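PDB 3DV9: beta-phosphoglucomutase from Bacteroides vulgatus, which probably interconverts beta-glucose 1-phosphate and glucose 6-phosphate as a magnesium-dependent phosphoglucomutase of the haloacid dehalogenase superfamily. Local coordinates for residues His41-Ser44 / Trp45-Ile48; Glu60-Met63 / His64-Arg67; Ala191-Gly194 / Val195-Gly198. All coordinates share one frame; numbering follows the deposited sequence.

Contact 1: His41-Ser44 / Trp45-Ile48; sequences HAES and WHKI
Trp45 and His41 meet one turn apart in the middle of helix 38-51, an alpha-helix of the helical cap of this HAD-type enzyme. Trp45 N donates to His41 O at 2.9 Å, and the same carbonyl oxygen also meets the indole, 3.3 Å from Trp45 CD1, approaching the ring obliquely. The next three i to i+4 bonds, from His46 N to Ala42 O, Lys47 N to Glu43 O and Ile48 N to Ser44 O, repeat the pattern.

The tightly packed part is formed by Ala42, Ser44 and Ile48. Ala42 lies against Ala61 and Tyr62 of helix 58-63, while Ile48 packs on Ala96 and Glu100 of helix 87-101. The hydroxyl of Ser44 stands beside its own backbone N (chi1 -61°) and is taken up by Asn40 O, one turn back. Trp45 and His41 both reach Lys97, and the His41 ring also meets that of Phe101; its NE2 makes a weak hydrogen bond to Asp31 of the metal site.

The looser side carries Glu43 and His46, both partly exposed, and Lys47, which is exposed to solvent. Their polar ends turn to other partners: Glu43 forms a salt bridge with Arg58, His46 ND1 bonds to Leu56 O, and the extended Lys47 carries its NZ to a salt bridge with Glu100. Glu43 OE2 and Lys47 NZ, of opposite charge, stand 6.2 Å apart and are not in contact. The carboxylate of Glu43 only skirts the neighbouring imidazole, Glu43 OE1 lying obliquely to the ring at 4.3 Å from His46 CD2.

Contact 2: Glu60-Met63 / His64-Arg67; sequences EAYM and HEGR. With MG (magnesium ion), chain B.
The backbone from Glu60 leaves helix 58-63 with a last i to i+4 bond, His64 N to Glu60 O, then an i to i+3 bond, Glu65 N to Tyr62 O at 3.1 Å, its donor above the carbonyl plane rather than on a lone pair, before a type II turn over His64-Arg67. Gly66 takes positive phi in that turn.

Glu60 and His64 run side by side. Glu60, extended from a chi1 of -161°, lies alongside the imidazole and offers OE1 to His64 NE2 at 3.0 Å; the donor arrives on the anti side, tilted out of the carboxylate plane, while the oxygen lies near the imidazole plane. Arg79 forms a salt bridge to the same OE1. At the other ring nitrogen, His64 ND1 accepts from Arg67 NE at 3.0 Å. Bonds at both nitrogens, one in the ring plane and one tilted 33° from it, hold the ring's rotation.

Glu65 leads to the metal, its extended chain putting OE2 on the magnesium ion at 2.1 Å. Glu65 OE1 accepts a hydrogen bond from water 1, which also donates to Tyr62 O and thus ties the carboxylate to the helix end. Asp29 OD2, the backbone O of Asp31, Asn190 OD1 and two waters join Glu65 in the magnesium site of a HAD-type enzyme.

Contact 3: Ala191-Gly194 / Val195-Gly198; sequences APLG and VQAG
Leu193 and Gln196 lie side by side on one flank of helix 192-200 and point the same way. The glutamine meets the preceding turn through its first methylene, Gln196 CB resting 3.5 Å from Pro192 O and equally far from Leu193 O, so that it sits over two successive carbonyls. Beyond the segments, Leu193 touches Arg67, and Gln196 reaches Pro166 and Glu221.

Val195 faces another way and sets one branch beside the carbonyl of Ala191. With CG1 anti to the backbone N (chi1 173°), the CG2 branch falls beside that nitrogen and comes 3.3 Å from Ala191 O, while CG1 stays clear of the oxygen. The side chain also packs on Thr205 and Ala207, so Val195 seats the helix against strand 204-208. The segment is the start of the helix in the beta-alpha-beta unit of strand 185-189, helix 192-200 and strand 204-208, part of the Rossmann-like core of the HAD fold.

Ala191 occupies the N-cap position, and its carbonyl oxygen, Ala191 O, accepts from Val195 N at 2.9 Å, the first of four successive i to i+4 bonds that run on to Gly198. Pro192, the first helical residue, turns its ring away from the following turn and onto Val217 and Leu218 of helix 215-219. Ala197 lays CB 3.5 Å from Gly194 O, the same oxygen that accepts from Gly198 N at 3.0 Å. At the opening of the helix, the Ala191 side chain lies about 4 Å from the magnesium ion at their nearest atoms.

Contacts 1, 2 and 3 follow one another along the chain. Contact 1 lies on helix 38-51 and contact 2 at the end of the next helix, 58-63; their centres are 11 Å apart, and Ala42 CB meets Tyr62 CE2 at 3.5 Å. Contact 3 begins helix 192-200, which follows strand 185-189 of the parallel sheet, and its centre is 10 Å from that of contact 2. Glu65 CD touches Ala191 CB at 3.6 Å beside the magnesium ion. Contacts 1 and 3 do not touch, about 11 Å separating their nearest atoms, so contact 2 bridges the helical part and the core at the metal site.

Contact 1: His41-Ser44 / Trp45-Ile48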
loop_
_atom_site.group_PDB
_atom_site.type_symbol
_atom_site.label_atom_id
_atom_site.label_comp_id
_atom_site.label_asym_id
_atom_site.label_seq_id
_atom_site.Cartn_x
_atom_site.Cartn_y
_atom_site.Cartn_z
ATOM N N HIS A 41 -3.382 5.524 12.634
ATOM C CA HIS A 41 -4.288 6.056 11.597
ATOM C C HIS A 41 -5.757 5.659 11.892
ATOM O O HIS A 41 -6.656 6.482 11.841
ATOM C CB HIS A 41 -3.920 5.534 10.202
ATOM C CG HIS A 41 -2.739 6.202 9.565
ATOM N ND1 HIS A 41 -2.757 7.519 9.147
ATOM C CD2 HIS A 41 -1.540 5.705 9.186
ATOM C CE1 HIS A 41 -1.592 7.817 8.596
ATOM N NE2 HIS A 41 -0.842 6.728 8.589
ATOM N N ALA A 42 -5.998 4.381 12.163
ATOM C CA ALA A 42 -7.372 3.900 12.469
ATOM C C ALA A 42 -8.032 4.571 13.678
ATOM O O ALA A 42 -9.209 4.989 13.612
ATOM C CB ALA A 42 -7.365 2.348 12.631
ATOM N N GLU A 43 -7.302 4.632 14.790
ATOM C CA GLU A 43 -7.772 5.340 15.985
ATOM C C GLU A 43 -8.017 6.836 15.726
ATOM O O GLU A 43 -9.059 7.354 16.147
ATOM C CB GLU A 43 -6.807 5.124 17.158
ATOM C CG GLU A 43 -7.250 5.787 18.492
ATOM C CD GLU A 43 -8.569 5.243 19.015
ATOM O OE1 GLU A 43 -9.070 4.246 18.472
ATOM O OE2 GLU A 43 -9.116 5.796 19.984
ATOM N N SER A 44 -7.088 7.506 15.035
ATOM C CA SER A 44 -7.235 8.932 14.687
ATOM C C SER A 44 -8.440 9.179 13.807
ATOM O O SER A 44 -9.203 10.132 14.029
ATOM C CB SER A 44 -5.989 9.478 13.993
ATOM O OG SER A 44 -4.876 9.374 14.856
ATOM N N TRP A 45 -8.622 8.338 12.795
ATOM C CA TRP A 45 -9.781 8.501 11.923
ATOM C C TRP A 45 -11.050 8.294 12.746
ATOM O O TRP A 45 -11.996 9.083 12.635
ATOM C CB TRP A 45 -9.781 7.502 10.781
ATOM C CG TRP A 45 -9.132 8.000 9.560
ATOM C CD1 TRP A 45 -7.941 7.563 9.017
ATOM C CD2 TRP A 45 -9.603 9.044 8.701
ATOM N NE1 TRP A 45 -7.667 8.254 7.865
ATOM C CE2 TRP A 45 -8.670 9.169 7.646
ATOM C CE3 TRP A 45 -10.736 9.878 8.713
ATOM C CZ2 TRP A 45 -8.825 10.115 6.615
ATOM C CZ3 TRP A 45 -10.900 10.790 7.685
ATOM C CH2 TRP A 45 -9.943 10.915 6.657
ATOM N N HIS A 46 -11.068 7.236 13.559
ATOM C CA HIS A 46 -12.262 6.896 14.330
ATOM C C HIS A 46 -12.667 8.055 15.263
ATOM O O HIS A 46 -13.847 8.480 15.312
ATOM C CB HIS A 46 -12.028 5.638 15.162
ATOM C CG HIS A 46 -13.086 5.438 16.194
ATOM N ND1 HIS A 46 -14.390 5.147 15.866
ATOM C CD2 HIS A 46 -13.047 5.546 17.539
ATOM C CE1 HIS A 46 -15.106 5.059 16.972
ATOM N NE2 HIS A 46 -14.319 5.318 17.997
ATOM N N LYS A 47 -11.678 8.556 15.995
ATOM C CA LYS A 47 -11.879 9.601 16.987
ATOM C C LYS A 47 -12.270 10.944 16.365
ATOM O O LYS A 47 -13.167 11.619 16.879
ATOM C CB LYS A 47 -10.609 9.736 17.826
ATOM C CG LYS A 47 -10.640 10.800 18.919
ATOM C CD LYS A 47 -9.316 10.787 19.665
ATOM C CE LYS A 47 -9.177 11.986 20.561
ATOM N NZ LYS A 47 -8.170 11.679 21.612
ATOM N N ILE A 48 -11.601 11.324 15.266
ATOM C CA ILE A 48 -11.880 12.588 14.605
ATOM C C ILE A 48 -13.255 12.577 13.910
ATOM O O ILE A 48 -14.002 13.541 13.966
ATOM C CB ILE A 48 -10.743 12.955 13.623
ATOM C CG1 ILE A 48 -9.471 13.286 14.398
ATOM C CG2 ILE A 48 -11.164 14.105 12.673
ATOM C CD1 ILE A 48 -9.729 14.045 15.704
#

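Contact 2: Glu60-Met63 / His64-Arg67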
loop_
_atom_site.group_PDB
_atom_site.type_symbol
_atom_site.label_atom_id
_atom_site.label_comp_id
_atom_site.label_asym_id
_atom_site.label_seq_id
_atom_site.Cartn_x
_atom_site.Cartn_y
_atom_site.Cartn_z
ATOM N N GLU A 60 -13.633 -0.349 10.303
ATOM C CA GLU A 60 -13.987 0.208 9.011
ATOM C C GLU A 60 -12.857 1.096 8.453
ATOM O O GLU A 60 -12.630 1.099 7.234
ATOM C CB GLU A 60 -15.343 0.915 9.023
ATOM C CG GLU A 60 -15.904 1.084 7.606
ATOM C CD GLU A 60 -17.069 2.051 7.539
ATOM O OE1 GLU A 60 -17.480 2.418 6.416
ATOM O OE2 GLU A 60 -17.552 2.455 8.608
ATOM N N ALA A 61 -12.123 1.797 9.325
ATOM C CA ALA A 61 -10.908 2.527 8.892
ATOM C C ALA A 61 -9.881 1.608 8.220
ATOM O O ALA A 61 -9.263 1.971 7.230
ATOM C CB ALA A 61 -10.256 3.308 10.066
ATOM N N TYR A 62 -9.702 0.414 8.796
ATOM C CA TYR A 62 -8.847 -0.588 8.183
ATOM C C TYR A 62 -9.398 -0.992 6.793
ATOM O O TYR A 62 -8.631 -1.145 5.856
ATOM C CB TYR A 62 -8.665 -1.769 9.117
ATOM C CG TYR A 62 -7.556 -1.600 10.117
ATOM C CD1 TYR A 62 -6.228 -1.860 9.754
ATOM C CD2 TYR A 62 -7.822 -1.231 11.440
ATOM C CE1 TYR A 62 -5.176 -1.762 10.695
ATOM C CE2 TYR A 62 -6.776 -1.133 12.384
ATOM C CZ TYR A 62 -5.455 -1.368 11.989
ATOM O OH TYR A 62 -4.394 -1.316 12.893
HETATM N N MSE A 63 -10.714 -1.196 6.683
HETATM C CA MSE A 63 -11.304 -1.543 5.385
HETATM C C MSE A 63 -11.050 -0.466 4.328
HETATM O O MSE A 63 -10.783 -0.813 3.161
HETATM C CB MSE A 63 -12.800 -1.820 5.533
HETATM C CG MSE A 63 -13.052 -3.142 6.306
HETATM SE SE MSE A 63 -12.474 -4.706 5.338
HETATM C CE MSE A 63 -13.429 -4.441 3.662
ATOM N N HIS A 64 -11.083 0.801 4.755
ATOM C CA HIS A 64 -10.831 1.972 3.887
ATOM C C HIS A 64 -9.340 2.373 3.765
ATOM O O HIS A 64 -9.016 3.370 3.104
ATOM C CB HIS A 64 -11.675 3.187 4.303
ATOM C CG HIS A 64 -13.148 2.964 4.159
ATOM N ND1 HIS A 64 -13.724 2.563 2.974
ATOM C CD2 HIS A 64 -14.158 3.059 5.057
ATOM C CE1 HIS A 64 -15.024 2.405 3.152
ATOM N NE2 HIS A 64 -15.315 2.722 4.402
ATOM N N GLU A 65 -8.437 1.572 4.349
ATOM C CA GLU A 65 -6.997 1.830 4.240
ATOM C C GLU A 65 -6.579 2.062 2.780
ATOM O O GLU A 65 -6.859 1.249 1.914
ATOM C CB GLU A 65 -6.188 0.669 4.835
ATOM C CG GLU A 65 -4.691 0.908 4.733
ATOM C CD GLU A 65 -3.878 -0.134 5.490
ATOM O OE1 GLU A 65 -4.440 -0.895 6.319
ATOM O OE2 GLU A 65 -2.686 -0.176 5.213
ATOM N N GLY A 66 -5.897 3.184 2.517
ATOM C CA GLY A 66 -5.511 3.562 1.169
ATOM C C GLY A 66 -6.406 4.543 0.441
ATOM O O GLY A 66 -5.985 5.179 -0.530
ATOM N N ARG A 67 -7.654 4.645 0.870
ATOM C CA ARG A 67 -8.657 5.472 0.188
ATOM C C ARG A 67 -8.343 6.947 0.500
ATOM O O ARG A 67 -7.898 7.257 1.607
ATOM C CB ARG A 67 -10.020 5.087 0.768
ATOM C CG ARG A 67 -11.204 5.411 -0.078
ATOM C CD ARG A 67 -12.472 4.982 0.627
ATOM N NE ARG A 67 -12.964 3.655 0.236
ATOM C CZ ARG A 67 -13.293 3.308 -1.009
ATOM N NH1 ARG A 67 -13.151 4.167 -2.008
ATOM N NH2 ARG A 67 -13.744 2.093 -1.260
HETATM MG MG MG B . -1.323 0.093 3.667
HETATM O O HOH W 1 -6.361 -2.659 5.892
HETATM O O HOH W 2 -8.266 -1.229 2.115
HETATM O O HOH W 3 -2.666 -0.194 1.699
HETATM O O HOH W 4 -1.987 1.983 3.022
#

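Contact 3: Ala191-Gly194 / Val195-Gly198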
loop_
_atom_site.group_PDB
_atom_site.type_symbol
_atom_site.label_atom_id
_atom_site.label_comp_id
_atom_site.label_asym_id
_atom_site.label_seq_id
_atom_site.Cartn_x
_atom_site.Cartn_y
_atom_site.Cartn_z
ATOM N N ALA A 191 -3.519 -4.037 2.342
ATOM C CA ALA A 191 -4.935 -3.693 2.525
ATOM C C ALA A 191 -5.760 -4.076 1.288
ATOM O O ALA A 191 -5.232 -4.084 0.198
ATOM C CB ALA A 191 -5.071 -2.219 2.778
ATOM N N PRO A 192 -7.052 -4.388 1.480
ATOM C CA PRO A 192 -7.824 -4.865 0.341
ATOM C C PRO A 192 -7.875 -3.822 -0.777
ATOM O O PRO A 192 -7.771 -4.179 -1.937
ATOM C CB PRO A 192 -9.242 -5.090 0.918
ATOM C CG PRO A 192 -9.262 -4.372 2.200
ATOM C CD PRO A 192 -7.838 -4.422 2.721
ATOM N N LEU A 193 -8.080 -2.547 -0.463
ATOM C CA LEU A 193 -8.207 -1.554 -1.564
ATOM C C LEU A 193 -6.868 -1.319 -2.287
ATOM O O LEU A 193 -6.846 -1.056 -3.493
ATOM C CB LEU A 193 -8.734 -0.218 -1.054
ATOM C CG LEU A 193 -10.158 -0.252 -0.480
ATOM C CD1 LEU A 193 -10.475 1.083 0.151
ATOM C CD2 LEU A 193 -11.179 -0.625 -1.531
ATOM N N GLY A 194 -5.771 -1.499 -1.549
ATOM C CA GLY A 194 -4.394 -1.448 -2.102
ATOM C C GLY A 194 -4.137 -2.620 -3.051
ATOM O O GLY A 194 -3.625 -2.431 -4.153
ATOM N N VAL A 195 -4.523 -3.820 -2.618
ATOM C CA VAL A 195 -4.406 -5.018 -3.437
ATOM C C VAL A 195 -5.223 -4.796 -4.718
ATOM O O VAL A 195 -4.755 -5.063 -5.810
ATOM C CB VAL A 195 -4.857 -6.282 -2.704
ATOM C CG1 VAL A 195 -4.877 -7.453 -3.658
ATOM C CG2 VAL A 195 -3.846 -6.568 -1.542
ATOM N N GLN A 196 -6.449 -4.301 -4.553
ATOM C CA GLN A 196 -7.337 -4.070 -5.710
ATOM C C GLN A 196 -6.677 -3.145 -6.740
ATOM O O GLN A 196 -6.765 -3.395 -7.963
ATOM C CB GLN A 196 -8.664 -3.474 -5.214
ATOM C CG GLN A 196 -9.676 -3.388 -6.327
ATOM C CD GLN A 196 -11.012 -2.863 -5.858
ATOM O OE1 GLN A 196 -11.365 -2.953 -4.673
ATOM N NE2 GLN A 196 -11.757 -2.292 -6.786
ATOM N N ALA A 197 -6.050 -2.073 -6.246
ATOM C CA ALA A 197 -5.355 -1.073 -7.102
ATOM C C ALA A 197 -4.190 -1.726 -7.861
ATOM O O ALA A 197 -4.033 -1.485 -9.074
ATOM C CB ALA A 197 -4.841 0.099 -6.265
ATOM N N GLY A 198 -3.374 -2.521 -7.159
ATOM C CA GLY A 198 -2.211 -3.185 -7.783
ATOM C C GLY A 198 -2.691 -4.145 -8.878
ATOM O O GLY A 198 -2.140 -4.188 -9.971
#